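Local coordinates for protein aminotransferase class I and II (Streptococcus suis 89/1591, PDB 3OP7) that probably catalyses amino-group transfer between amino acids and keto acids, using pyridoxal phosphate held as a Schiff base on a lysine of a fold type I aminotransferase domain, at residues Pro113-Leu118 and Cys159-Asn165; Val170-Leu176 and Leu202-Ile207; Gly89-Asn94 and Ala216-Leu220; Leu144-Arg148 and Glu178-Ile182; Val332-Pro336 and Tyr345-Gly349. One frame throughout, in Å; residues are numbered along the deposited sequence. Where two conformers were deposited one is given.

Interaction 1 (Pro113-Leu118 and Cys159-Asn165)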
# COMPACT_ATOMS: atom_id res chain seq x y z
N PRO A 113 -24.17 2.30 5.62
CA PRO A 113 -22.78 2.64 5.73
C PRO A 113 -21.94 1.43 5.98
O PRO A 113 -22.42 0.41 6.45
CB PRO A 113 -22.70 3.49 7.03
CG PRO A 113 -23.93 3.63 7.51
CD PRO A 113 -24.96 2.97 6.65
N THR A 114 -20.69 1.52 5.59
CA THR A 114 -19.75 0.46 5.81
C THR A 114 -18.36 1.08 5.72
O THR A 114 -18.23 2.29 5.62
CB THR A 114 -19.87 -0.67 4.73
OG1 THR A 114 -19.05 -1.75 5.13
CG2 THR A 114 -19.44 -0.20 3.31
N TYR A 115 -17.32 0.27 5.71
CA TYR A 115 -15.95 0.81 5.52
C TYR A 115 -15.80 1.56 4.19
O TYR A 115 -16.16 1.05 3.13
CB TYR A 115 -14.95 -0.33 5.63
CG TYR A 115 -13.56 0.15 5.99
CD1 TYR A 115 -13.32 0.73 7.21
CD2 TYR A 115 -12.50 0.02 5.11
CE1 TYR A 115 -12.07 1.18 7.56
CE2 TYR A 115 -11.26 0.42 5.47
CZ TYR A 115 -11.03 1.04 6.69
OH TYR A 115 -9.77 1.50 7.08
N GLN A 116 -15.32 2.80 4.24
CA GLN A 116 -15.47 3.71 3.09
C GLN A 116 -14.81 3.24 1.79
O GLN A 116 -15.25 3.58 0.71
CB GLN A 116 -15.00 5.14 3.46
CG GLN A 116 -15.23 6.19 2.37
CD GLN A 116 -14.90 7.60 2.82
OE1 GLN A 116 -14.66 7.85 4.01
NE2 GLN A 116 -14.92 8.55 1.88
N GLN A 117 -13.76 2.43 1.90
CA GLN A 117 -13.12 1.88 0.70
C GLN A 117 -14.14 1.20 -0.23
O GLN A 117 -14.02 1.26 -1.45
CB GLN A 117 -12.10 0.83 1.08
CG GLN A 117 -10.74 1.36 1.60
CD GLN A 117 -9.76 0.24 1.75
OE1 GLN A 117 -9.98 -0.67 2.54
NE2 GLN A 117 -8.64 0.31 0.99
N LEU A 118 -15.08 0.51 0.40
CA LEU A 118 -15.90 -0.46 -0.30
C LEU A 118 -16.88 0.17 -1.29
O LEU A 118 -17.26 -0.50 -2.27
CB LEU A 118 -16.65 -1.39 0.67
CG LEU A 118 -15.76 -2.26 1.56
CD1 LEU A 118 -16.70 -3.01 2.53
CD2 LEU A 118 -14.77 -3.20 0.75
N CYS A 159 -20.40 -5.60 -2.40
CA CYS A 159 -19.43 -5.42 -1.32
C CYS A 159 -20.10 -5.44 0.02
O CYS A 159 -21.09 -4.70 0.26
CB CYS A 159 -18.65 -4.11 -1.51
SG CYS A 159 -17.80 -3.92 -3.05
N ILE A 160 -19.59 -6.29 0.92
CA ILE A 160 -20.02 -6.34 2.30
C ILE A 160 -18.83 -6.29 3.25
O ILE A 160 -17.69 -6.51 2.85
CB ILE A 160 -20.84 -7.61 2.58
CG1 ILE A 160 -19.99 -8.89 2.45
CG2 ILE A 160 -22.11 -7.68 1.68
CD1 ILE A 160 -20.80 -10.18 2.93
N ASN A 161 -19.10 -6.04 4.52
CA ASN A 161 -18.10 -5.95 5.56
C ASN A 161 -18.76 -6.76 6.70
O ASN A 161 -19.82 -6.42 7.21
CB ASN A 161 -17.90 -4.46 5.88
CG ASN A 161 -16.82 -4.15 6.91
OD1 ASN A 161 -16.85 -3.03 7.47
ND2 ASN A 161 -15.85 -5.05 7.12
N ASN A 162 -18.13 -7.87 7.05
CA ASN A 162 -18.75 -8.86 7.93
C ASN A 162 -17.71 -9.34 8.96
O ASN A 162 -16.81 -10.11 8.62
CB ASN A 162 -19.26 -10.05 7.12
CG ASN A 162 -20.43 -10.78 7.81
OD1 ASN A 162 -21.27 -10.14 8.52
ND2 ASN A 162 -20.48 -12.10 7.65
N ALA A 163 -17.82 -8.93 10.24
CA ALA A 163 -18.82 -7.96 10.75
C ALA A 163 -18.64 -6.56 10.24
O ALA A 163 -17.56 -6.21 9.78
CB ALA A 163 -18.77 -7.96 12.29
N ASN A 164 -19.66 -5.70 10.38
CA ASN A 164 -19.62 -4.39 9.73
C ASN A 164 -18.98 -3.31 10.60
O ASN A 164 -19.14 -3.31 11.79
CB ASN A 164 -21.05 -3.93 9.37
CG ASN A 164 -21.06 -2.77 8.35
OD1 ASN A 164 -20.08 -2.55 7.61
ND2 ASN A 164 -22.15 -2.04 8.31
N ASN A 165 -18.26 -2.38 9.99
CA ASN A 165 -17.77 -1.15 10.63
C ASN A 165 -18.71 -0.05 10.14
O ASN A 165 -18.67 0.30 8.94
CB ASN A 165 -16.32 -0.90 10.16
CG ASN A 165 -15.66 0.30 10.82
OD1 ASN A 165 -16.31 1.22 11.23
ND2 ASN A 165 -14.33 0.30 10.84
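Two hydrogen bonds from one side chain tie the loops together. Asn164 donates from ND2 to Pro113 O (3.1 Å, nearly linear) and accepts at OD1 from Thr114 OG1 (2.8 Å), so its amide spans the backbone of one residue and the hydroxyl of the next. The t rotamer of Thr114 also sets OG1 3.0 Å from Asn161 CB. Beside this pair, Thr114 CA makes a CA-H...O contact of 3.3 Å with Asn165 O. The turn of 159-165 is braced from within: Asn165 N donates to Asn161 OD1 (3.0 Å), while Asn161 ND2 is bound by Asp193 O. Cis peptides precede both Pro113 and Ala163, just beyond strands 107-112 and 157-161. Further out, Tyr115 CD1 lies 3.8 Å from Asn165 ND2, and Leu118, in the first turn of helix 117-124, packs its CB 4.0 Å from Cys159 CB and its CD1 3.8 Å from Asn161 CB. Asn165 turns its amide to the cofactor site: ND2 binds O3 of the pyridoxal-lysine at position 222, and OD1 binds Arg347 NH1. The asparagine-rich chemistry thus fixes the loop that presents Asn165 to the cofactor, as in aspartate aminotransferase, where an asparagine binds the same O3.

Interaction 2 (Val170-Leu176 and Leu202-Ile207); sequences VMDRTYL and LDVPSI. With EDO (1,2-ethanediol), chain F; EDO (1,2-ethanediol), chain K.
The apolar centre is formed by Val170, Leu176, Val204 and Pro205. Val170, extended and in the p rotamer, places CG1 3.4 Å from Leu202 CD1 and CG2 3.6 Å from Val204 CG1. Leu176 (m, t) sets CD1 3.9 Å from Pro205 CG, and its CD2 reaches Ile207 CD1 at 4.4 Å. Residues 170-172 are extended and 173-176 form the first helical turn; 202-206 run as an extended, irregular chain across it, with Asp172 and Val204 CA atoms 4.7 Å apart and Leu176 and Ile207 CA atoms 7.5 Å apart. This is an N-capped helix start: Asp172, in the p rotamer, accepts at OD1 from Tyr175 N (3.1 Å), and Asp203 O takes the first-turn NH of Arg173 (N to O 2.9 Å). At the polar edge Arg173 (t, t, m) brings NE to 2.9 Å from Asp203 OD2 in a salt bridge, with Pro205 CB over one guanidinium face. A water accepts from Asp203 N (3.1 Å), and ethanediol O1 (chain F) accepts from Val170 N (2.9 Å). The contact joins helix 173-184 to the approach to helix 207-210, whose N-cap is Ser206; Met171, a selenomethionine, packs on Trp132 of strand 128-135, and Ile207 on strand 189-193.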
# COMPACT_ATOMS: atom_id res chain seq x y z
N VAL A 170 -23.31 -8.81 12.36
CA VAL A 170 -22.78 -9.84 11.50
C VAL A 170 -23.92 -10.57 10.75
O VAL A 170 -25.01 -10.73 11.26
CB VAL A 170 -21.87 -10.79 12.36
CG1 VAL A 170 -22.74 -11.80 13.13
CG2 VAL A 170 -20.79 -11.43 11.59
N MSE A 171 -23.65 -10.92 9.50
CA MSE A 171 -24.51 -11.83 8.74
C MSE A 171 -24.09 -13.25 9.00
O MSE A 171 -22.97 -13.64 8.67
CB MSE A 171 -24.39 -11.59 7.24
CG MSE A 171 -24.78 -10.20 6.80
SE MSE A 171 -24.10 -9.76 5.01
CE MSE A 171 -25.04 -8.08 4.79
N ASP A 172 -24.99 -14.06 9.48
CA ASP A 172 -24.66 -15.45 9.73
C ASP A 172 -24.78 -16.30 8.45
O ASP A 172 -25.09 -15.80 7.36
CB ASP A 172 -25.47 -16.01 10.91
CG ASP A 172 -26.95 -16.11 10.63
OD1 ASP A 172 -27.43 -15.94 9.49
OD2 ASP A 172 -27.67 -16.39 11.59
N ARG A 173 -24.52 -17.59 8.59
CA ARG A 173 -24.57 -18.50 7.46
C ARG A 173 -25.91 -18.48 6.73
O ARG A 173 -25.93 -18.44 5.53
CB ARG A 173 -24.31 -19.95 7.92
CG ARG A 173 -24.46 -21.00 6.80
CD ARG A 173 -24.14 -22.41 7.32
NE ARG A 173 -22.71 -22.57 7.60
CZ ARG A 173 -21.78 -22.88 6.70
NH1 ARG A 173 -22.05 -23.05 5.42
NH2 ARG A 173 -20.54 -23.04 7.11
N THR A 174 -27.01 -18.55 7.46
CA THR A 174 -28.35 -18.58 6.82
C THR A 174 -28.55 -17.33 5.93
O THR A 174 -29.02 -17.42 4.80
CB THR A 174 -29.44 -18.66 7.86
OG1 THR A 174 -29.25 -19.85 8.64
CG2 THR A 174 -30.85 -18.73 7.21
N TYR A 175 -28.20 -16.17 6.48
CA TYR A 175 -28.21 -14.92 5.72
C TYR A 175 -27.29 -14.91 4.52
O TYR A 175 -27.72 -14.53 3.42
CB TYR A 175 -27.84 -13.76 6.64
CG TYR A 175 -28.13 -12.41 6.04
CD1 TYR A 175 -27.32 -11.85 5.09
CD2 TYR A 175 -29.25 -11.68 6.46
CE1 TYR A 175 -27.63 -10.60 4.53
CE2 TYR A 175 -29.52 -10.43 5.93
CZ TYR A 175 -28.72 -9.92 4.95
OH TYR A 175 -29.02 -8.70 4.42
N LEU A 176 -26.02 -15.27 4.72
CA LEU A 176 -25.05 -15.33 3.66
C LEU A 176 -25.44 -16.26 2.50
O LEU A 176 -25.13 -15.96 1.34
CB LEU A 176 -23.65 -15.74 4.17
CG LEU A 176 -22.93 -14.75 5.09
CD1 LEU A 176 -21.68 -15.37 5.75
CD2 LEU A 176 -22.54 -13.42 4.39
N LEU A 202 -22.53 -17.28 17.00
CA LEU A 202 -23.14 -17.38 15.67
C LEU A 202 -22.24 -18.15 14.71
O LEU A 202 -21.00 -18.11 14.80
CB LEU A 202 -23.45 -16.00 15.09
CG LEU A 202 -24.52 -15.17 15.81
CD1 LEU A 202 -24.54 -13.73 15.26
CD2 LEU A 202 -25.85 -15.83 15.58
N ASP A 203 -22.88 -18.84 13.77
CA ASP A 203 -22.17 -19.53 12.71
C ASP A 203 -21.87 -18.53 11.59
O ASP A 203 -22.77 -18.14 10.85
CB ASP A 203 -23.03 -20.69 12.20
CG ASP A 203 -22.39 -21.47 11.06
OD1 ASP A 203 -21.21 -21.23 10.70
OD2 ASP A 203 -23.08 -22.32 10.51
N VAL A 204 -20.63 -18.08 11.50
CA VAL A 204 -20.31 -17.04 10.55
C VAL A 204 -19.18 -17.50 9.64
O VAL A 204 -18.00 -17.17 9.87
CB VAL A 204 -19.98 -15.69 11.23
CG1 VAL A 204 -19.93 -14.60 10.22
CG2 VAL A 204 -21.04 -15.27 12.19
N PRO A 205 -19.53 -18.21 8.56
CA PRO A 205 -18.53 -18.60 7.59
C PRO A 205 -17.99 -17.38 6.86
O PRO A 205 -18.66 -16.34 6.77
CB PRO A 205 -19.30 -19.51 6.63
CG PRO A 205 -20.73 -19.03 6.71
CD PRO A 205 -20.88 -18.67 8.15
N SER A 206 -16.78 -17.52 6.35
CA SER A 206 -16.24 -16.59 5.34
C SER A 206 -17.04 -16.70 4.05
O SER A 206 -17.55 -17.78 3.70
CB SER A 206 -14.78 -16.91 5.05
OG SER A 206 -14.29 -16.08 3.98
N ILE A 207 -17.13 -15.60 3.33
CA ILE A 207 -17.76 -15.60 2.01
C ILE A 207 -17.22 -16.67 1.12
O ILE A 207 -17.95 -17.33 0.39
CB ILE A 207 -17.73 -14.19 1.31
CG1 ILE A 207 -18.82 -14.09 0.25
CG2 ILE A 207 -16.35 -13.79 0.71
CD1 ILE A 207 -20.27 -14.26 0.76
C1 EDO F . -26.15 -9.99 14.43
O1 EDO F . -25.05 -9.09 14.71
C2 EDO F . -27.24 -9.32 13.59
O2 EDO F . -27.74 -8.13 14.23
C1 EDO K . -16.69 -23.70 7.29
O1 EDO K . -17.50 -24.11 6.17
C2 EDO K . -17.41 -22.61 8.09
O2 EDO K . -16.52 -21.64 8.69
O HOH W 1 -25.94 -18.68 13.36

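Interaction 3 (Gly89-Asn94 and Ala216-Leu220)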
# COMPACT_ATOMS: atom_id res chain seq x y z
N GLY A 89 -1.94 -4.91 4.84
CA GLY A 89 -3.20 -4.78 5.53
C GLY A 89 -4.40 -5.21 4.73
O GLY A 89 -4.28 -5.43 3.50
N ALA A 90 -5.54 -5.30 5.39
CA ALA A 90 -6.83 -5.35 4.69
C ALA A 90 -7.03 -4.13 3.77
O ALA A 90 -7.67 -4.24 2.72
CB ALA A 90 -8.00 -5.54 5.67
N THR A 91 -6.41 -2.98 4.13
CA THR A 91 -6.44 -1.78 3.30
C THR A 91 -5.98 -2.12 1.88
O THR A 91 -6.66 -1.84 0.89
CB THR A 91 -5.62 -0.62 3.92
OG1 THR A 91 -6.15 -0.27 5.23
CG2 THR A 91 -5.72 0.60 3.06
N GLY A 92 -4.78 -2.70 1.82
CA GLY A 92 -4.20 -3.03 0.54
C GLY A 92 -4.96 -4.10 -0.19
O GLY A 92 -5.02 -4.09 -1.45
N ALA A 93 -5.59 -5.02 0.57
CA ALA A 93 -6.35 -6.10 -0.03
C ALA A 93 -7.65 -5.57 -0.70
O ALA A 93 -7.93 -5.88 -1.86
CB ALA A 93 -6.68 -7.18 0.93
N ASN A 94 -8.41 -4.76 0.04
CA ASN A 94 -9.60 -4.15 -0.57
C ASN A 94 -9.26 -3.36 -1.82
O ASN A 94 -9.97 -3.47 -2.83
CB ASN A 94 -10.38 -3.23 0.42
CG ASN A 94 -11.13 -3.97 1.49
OD1 ASN A 94 -11.65 -5.08 1.30
ND2 ASN A 94 -11.32 -3.27 2.62
N ALA A 216 -12.58 -12.99 -0.09
CA ALA A 216 -12.38 -12.69 1.32
C ALA A 216 -11.18 -11.80 1.54
O ALA A 216 -10.11 -12.09 0.99
CB ALA A 216 -12.21 -13.99 2.11
N VAL A 217 -11.39 -10.72 2.28
CA VAL A 217 -10.32 -9.81 2.65
C VAL A 217 -10.20 -9.91 4.15
O VAL A 217 -11.20 -9.92 4.91
CB VAL A 217 -10.58 -8.36 2.16
CG1 VAL A 217 -9.78 -7.33 2.99
CG2 VAL A 217 -10.25 -8.23 0.66
N ASN A 218 -8.97 -10.03 4.63
CA ASN A 218 -8.77 -10.11 6.07
C ASN A 218 -7.38 -9.57 6.43
O ASN A 218 -6.61 -9.16 5.56
CB ASN A 218 -8.97 -11.54 6.56
CG ASN A 218 -9.55 -11.63 8.02
OD1 ASN A 218 -9.18 -10.83 8.89
ND2 ASN A 218 -10.48 -12.59 8.27
N SER A 219 -7.09 -9.52 7.72
CA SER A 219 -5.76 -9.08 8.16
C SER A 219 -5.48 -9.41 9.61
O SER A 219 -6.34 -9.90 10.33
CB SER A 219 -5.57 -7.62 7.93
OG SER A 219 -6.08 -6.82 8.92
N LEU A 220 -4.26 -9.12 10.02
CA LEU A 220 -3.83 -9.37 11.39
C LEU A 220 -4.06 -8.15 12.27
O LEU A 220 -3.69 -8.17 13.44
CB LEU A 220 -2.39 -9.81 11.46
CG LEU A 220 -2.08 -11.12 10.70
CD1 LEU A 220 -0.58 -11.49 10.74
CD2 LEU A 220 -2.92 -12.30 11.21
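Gly89, at the head of the helix, has a positive phi of 74°, which by itself favours glycine, and its C atom lies 4.2 Å from Ser219 CB. Ala90 follows; its CA and that of Ser219, 5.2 Å apart, are the nearest pair across the segments. Ala90 N is 3.4 Å from Ser219 CB, and its methyl CB points at the strand, 3.7 Å from Val217 CG1 and 3.9 Å from both Ser219 CB and Asn218 O. Such short side chains let the helix start lie close on the strand: the axes of 89-94 and 216-219 approach to 7.1 Å and run nearly antiparallel, at 159°. Thr91 points away from the strand, but its OG1 binds phosphate oxygen OP2 of the pyridoxal-lysine at position 222, while Ala90 N and Ser219 OG both bind OP1; Ser219 OG is also hydrogen-bonded to Ser221 N. This is the phosphate-binding cup of fold type I pyridoxal enzymes, in which a glycine-rich helix N-terminus and the end of a sheet strand converge on the cofactor phosphate. Ala93 N closes the first helical turn on Gly89 O (3.2 Å). One turn on from Ala90, Ala93 CB again meets Val217 CG1 at 3.7 Å, so Val217 CG1 lies against both alanines. Asn94, in the m rotamer, brings OD1 to 3.4 Å from Val217 CG1, while its ND2 binds Gln117 OE1 and Asp193 OD2.

Interaction 4 (Leu144-Arg148 and Glu178-Ile182). With EDO (1,2-ethanediol), chain J.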
# COMPACT_ATOMS: atom_id res chain seq x y z
N LEU A 144 -32.47 -8.15 2.33
CA LEU A 144 -32.28 -8.99 1.14
C LEU A 144 -33.35 -8.76 0.07
O LEU A 144 -33.02 -8.81 -1.11
CB LEU A 144 -32.22 -10.45 1.53
CG LEU A 144 -30.99 -10.89 2.31
CD1 LEU A 144 -31.25 -12.22 3.03
CD2 LEU A 144 -29.75 -10.98 1.34
N GLU A 145 -34.61 -8.47 0.46
CA GLU A 145 -35.63 -8.09 -0.55
C GLU A 145 -35.21 -6.83 -1.31
O GLU A 145 -35.43 -6.74 -2.52
CB GLU A 145 -37.02 -7.86 0.04
CG GLU A 145 -37.59 -9.07 0.65
CD GLU A 145 -39.04 -8.88 1.08
OE1 GLU A 145 -39.55 -7.72 1.05
OE2 GLU A 145 -39.66 -9.91 1.42
N LYS A 146 -34.59 -5.87 -0.62
CA LYS A 146 -34.12 -4.66 -1.29
C LYS A 146 -32.97 -4.96 -2.19
O LYS A 146 -32.80 -4.34 -3.26
CB LYS A 146 -33.79 -3.54 -0.31
CG LYS A 146 -35.10 -3.04 0.32
CD LYS A 146 -35.03 -1.73 1.11
CE LYS A 146 -36.36 -1.47 1.81
NZ LYS A 146 -36.39 -2.07 3.17
N LEU A 147 -32.13 -5.91 -1.78
CA LEU A 147 -31.04 -6.31 -2.68
C LEU A 147 -31.57 -6.87 -4.00
O LEU A 147 -31.01 -6.60 -5.07
CB LEU A 147 -30.14 -7.34 -2.04
CG LEU A 147 -28.92 -7.78 -2.88
CD1 LEU A 147 -27.96 -6.63 -3.26
CD2 LEU A 147 -28.17 -8.88 -2.13
N ARG A 148 -32.64 -7.66 -3.92
CA ARG A 148 -33.28 -8.19 -5.12
C ARG A 148 -33.80 -7.07 -6.03
O ARG A 148 -33.89 -7.28 -7.23
CB ARG A 148 -34.38 -9.19 -4.78
CG ARG A 148 -33.86 -10.47 -4.17
CD ARG A 148 -34.97 -11.49 -3.98
NE ARG A 148 -34.48 -12.64 -3.24
CZ ARG A 148 -34.45 -12.72 -1.93
NH1 ARG A 148 -35.05 -11.81 -1.16
NH2 ARG A 148 -33.90 -13.78 -1.37
N GLU A 178 -28.42 -16.94 1.48
CA GLU A 178 -29.47 -16.25 0.73
C GLU A 178 -28.89 -15.11 -0.14
O GLU A 178 -29.26 -14.96 -1.32
CB GLU A 178 -30.62 -15.80 1.68
CG GLU A 178 -31.87 -15.42 0.90
CD GLU A 178 -33.06 -15.06 1.74
OE1 GLU A 178 -33.08 -15.32 2.96
OE2 GLU A 178 -33.98 -14.49 1.15
N LEU A 179 -27.92 -14.39 0.42
CA LEU A 179 -27.16 -13.36 -0.30
C LEU A 179 -26.48 -14.01 -1.50
O LEU A 179 -26.49 -13.48 -2.63
CB LEU A 179 -26.13 -12.71 0.61
CG LEU A 179 -25.03 -11.87 0.01
CD1 LEU A 179 -25.66 -10.73 -0.80
CD2 LEU A 179 -24.11 -11.37 1.15
N VAL A 180 -25.85 -15.15 -1.26
CA VAL A 180 -25.14 -15.85 -2.32
C VAL A 180 -26.12 -16.31 -3.42
O VAL A 180 -25.84 -16.20 -4.58
CB VAL A 180 -24.33 -17.01 -1.76
CG1 VAL A 180 -23.77 -17.95 -2.89
CG2 VAL A 180 -23.16 -16.47 -0.95
N GLU A 181 -27.27 -16.86 -3.04
CA GLU A 181 -28.25 -17.25 -4.05
C GLU A 181 -28.63 -16.07 -4.95
O GLU A 181 -28.79 -16.26 -6.17
CB GLU A 181 -29.47 -17.91 -3.41
CG GLU A 181 -29.15 -19.30 -2.89
CD GLU A 181 -30.31 -19.97 -2.18
OE1 GLU A 181 -31.04 -19.28 -1.44
OE2 GLU A 181 -30.49 -21.20 -2.37
N ILE A 182 -28.73 -14.87 -4.39
CA ILE A 182 -29.04 -13.69 -5.19
C ILE A 182 -27.88 -13.32 -6.14
O ILE A 182 -28.09 -13.14 -7.37
CB ILE A 182 -29.39 -12.47 -4.32
CG1 ILE A 182 -30.65 -12.71 -3.49
CG2 ILE A 182 -29.56 -11.23 -5.21
CD1 ILE A 182 -30.81 -11.65 -2.33
C1 EDO J . -32.96 -15.86 -6.89
O1 EDO J . -32.23 -16.85 -6.12
C2 EDO J . -34.16 -15.35 -6.08
O2 EDO J . -33.91 -14.11 -5.39
O HOH W 2 -35.74 -12.05 1.60
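Leucine and isoleucine side chains fill the space between the two helices. Leu144 (m, t), its CA-to-CB bond toward the other helix, sets CD2 4.1 Å from Leu179 CB and 3.9 Å from Ile182 CD1. Leu147 takes the t, p rotamer, which carries CD2 to 3.4 Å from Leu179 CD1 and 3.8 Å from Ile182 CD1; Leu179 is also t, p. Ile182, in m, t, directs its CD1 into the gap between Leu144 and Leu147 and is the most covered residue of the contact. Ile182 CD1 also lies over one face of the Arg148 guanidinium, 3.8 Å from Arg148 CG. The Arg148 chain (m, t, t) leaves its helix sideways and then reaches across, placing NH2 2.6 Å from Glu178 OE2 in a hydrogen-bonded salt bridge. Glu178, extended in t, t, reaches it from the other helix. A water is held between the pair, 2.9 Å from Arg148 NH1 and 3.0 Å from Glu178 OE2, and Arg148 NE donates to ethanediol O2 at 2.7 Å. The short axes are 10.6 Å apart and run parallel at 5°. Helix 173-184 is the connection of a beta-alpha-beta crossover between the parallel neighbouring strands 157-161 and 189-193 of the large-domain sheet; helix 144-150 lies beside it, and Leu144, Leu147 and Leu179 rest on Trp132 of strand 128-135, Leu179 also on Ile190 of strand 189-193.

Interaction 5 (Val332-Pro336 and Tyr345-Gly349)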
# COMPACT_ATOMS: atom_id res chain seq x y z
N VAL A 332 -12.41 13.20 25.80
CA VAL A 332 -12.85 11.89 25.34
C VAL A 332 -13.05 11.92 23.82
O VAL A 332 -13.75 12.80 23.28
CB VAL A 332 -14.20 11.45 26.03
CG1 VAL A 332 -14.67 10.09 25.51
CG2 VAL A 332 -14.07 11.42 27.56
N LEU A 333 -12.41 11.01 23.12
CA LEU A 333 -12.52 10.97 21.66
C LEU A 333 -13.38 9.80 21.22
O LEU A 333 -13.12 8.65 21.60
CB LEU A 333 -11.16 10.90 20.99
CG LEU A 333 -11.16 11.05 19.44
CD1 LEU A 333 -11.52 12.48 19.03
CD2 LEU A 333 -9.82 10.63 18.85
N LEU A 334 -14.41 10.13 20.43
CA LEU A 334 -15.28 9.19 19.75
C LEU A 334 -15.21 9.56 18.28
O LEU A 334 -14.58 10.58 17.92
CB LEU A 334 -16.73 9.38 20.26
CG LEU A 334 -17.02 8.97 21.71
CD1 LEU A 334 -18.36 9.53 22.18
CD2 LEU A 334 -17.04 7.46 21.79
N VAL A 335 -15.87 8.78 17.42
CA VAL A 335 -16.08 9.18 16.01
C VAL A 335 -17.57 9.46 15.82
O VAL A 335 -18.38 8.57 16.06
CB VAL A 335 -15.57 8.18 15.00
CG1 VAL A 335 -15.75 8.76 13.54
CG2 VAL A 335 -14.08 7.85 15.30
N PRO A 336 -17.92 10.69 15.43
CA PRO A 336 -19.36 10.98 15.35
C PRO A 336 -20.02 10.34 14.15
O PRO A 336 -19.36 10.13 13.11
CB PRO A 336 -19.41 12.51 15.22
CG PRO A 336 -18.13 12.88 14.58
CD PRO A 336 -17.11 11.87 15.10
N TYR A 345 -25.70 9.05 16.27
CA TYR A 345 -24.92 7.93 16.79
C TYR A 345 -23.45 8.31 16.87
O TYR A 345 -22.97 9.20 16.14
CB TYR A 345 -25.02 6.72 15.84
CG TYR A 345 -26.40 6.18 15.62
CD1 TYR A 345 -27.25 6.76 14.70
CD2 TYR A 345 -26.86 5.07 16.33
CE1 TYR A 345 -28.54 6.25 14.49
CE2 TYR A 345 -28.17 4.58 16.15
CZ TYR A 345 -28.98 5.17 15.22
OH TYR A 345 -30.28 4.71 14.98
N VAL A 346 -22.69 7.56 17.66
CA VAL A 346 -21.23 7.69 17.71
C VAL A 346 -20.61 6.29 17.58
O VAL A 346 -21.20 5.34 18.06
CB VAL A 346 -20.80 8.35 19.04
CG1 VAL A 346 -21.34 9.77 19.13
CG2 VAL A 346 -21.28 7.53 20.26
N ARG A 347 -19.46 6.17 16.89
CA ARG A 347 -18.69 4.91 16.90
C ARG A 347 -17.78 4.92 18.15
O ARG A 347 -17.02 5.87 18.36
CB ARG A 347 -17.88 4.72 15.65
CG ARG A 347 -17.39 3.29 15.55
CD ARG A 347 -16.53 3.11 14.40
NE ARG A 347 -15.24 3.75 14.63
CZ ARG A 347 -14.24 3.75 13.76
NH1 ARG A 347 -14.40 3.20 12.53
NH2 ARG A 347 -13.10 4.33 14.10
N LEU A 348 -17.92 3.87 18.96
CA LEU A 348 -17.19 3.69 20.22
C LEU A 348 -16.35 2.38 20.15
O LEU A 348 -16.92 1.29 20.00
CB LEU A 348 -18.20 3.61 21.35
CG LEU A 348 -17.61 3.76 22.75
CD1 LEU A 348 -18.71 4.30 23.67
CD2 LEU A 348 -16.98 2.48 23.30
N GLY A 349 -15.03 2.48 20.24
CA GLY A 349 -14.17 1.32 20.20
C GLY A 349 -13.82 0.94 21.64
O GLY A 349 -13.12 1.68 22.33
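Backbone hydrogen bonds define the pairing: Val335 N donates to Arg347 O (3.3 Å) and Arg347 N to Val335 O (2.8 Å), making Val335 and Arg347 an antiparallel hydrogen-bonded pair with CA atoms 5.1 Å apart. Pro336 and Val346 follow as a non-hydrogen-bonded pair, CA to CA 4.5 Å. Val335 O receives a further CA-H...O contact from Val346 CA (3.4 Å). Apolar packing centres on Leu334, whose CD1 lies 4.0 Å from Val346 CG2 and whose CD2 lies 3.9 Å from Leu348 CG; helix 319-330 covers this side, with Leu326 on Leu334 and Cys323 on Val346. On the face opposite Pro336 and Val346, Val335 CG2 sits 3.8 Å from Arg347 NH2. Polar ends look outside the pair: Arg347 NH1 binds Asn165 OD1 and its NH2 binds Ala25 O, while Tyr345 OH binds Glu136. The segments form the hairpin 335-336/345-348 at one margin of the four-stranded antiparallel sheet of the small C-terminal domain. An arginine on this strand, reaching to an active-site asparagine, is consistent with the substrate-carboxylate arginine of fold type I aminotransferases.

How the interactions relate
The cofactor pocket draws three contacts together. Interactions 1 and 3, with centres 12 Å apart, reach the same mixed sheet and meet through Gln117, whose NE2 is 2.9 Å from Thr91 O and whose OE1 is 2.9 Å from Asn94 ND2; one holds O3 of the pyridoxal-lysine, the other its phosphate. Interaction 5 joins from the small domain by Asn165 OD1 to Arg347 NH1, 3.0 Å. Interaction 2 continues the chain from interaction 1, Asn162 OD1 lying 2.7 Å from Met171 N, and shares helix 173-184 with interaction 4. Interaction 4 touches interaction 1, Ile160 CD1 lying 3.9 Å from Leu179 CD2. The nearest atoms of interactions 3 and 4 are about 11 Å apart.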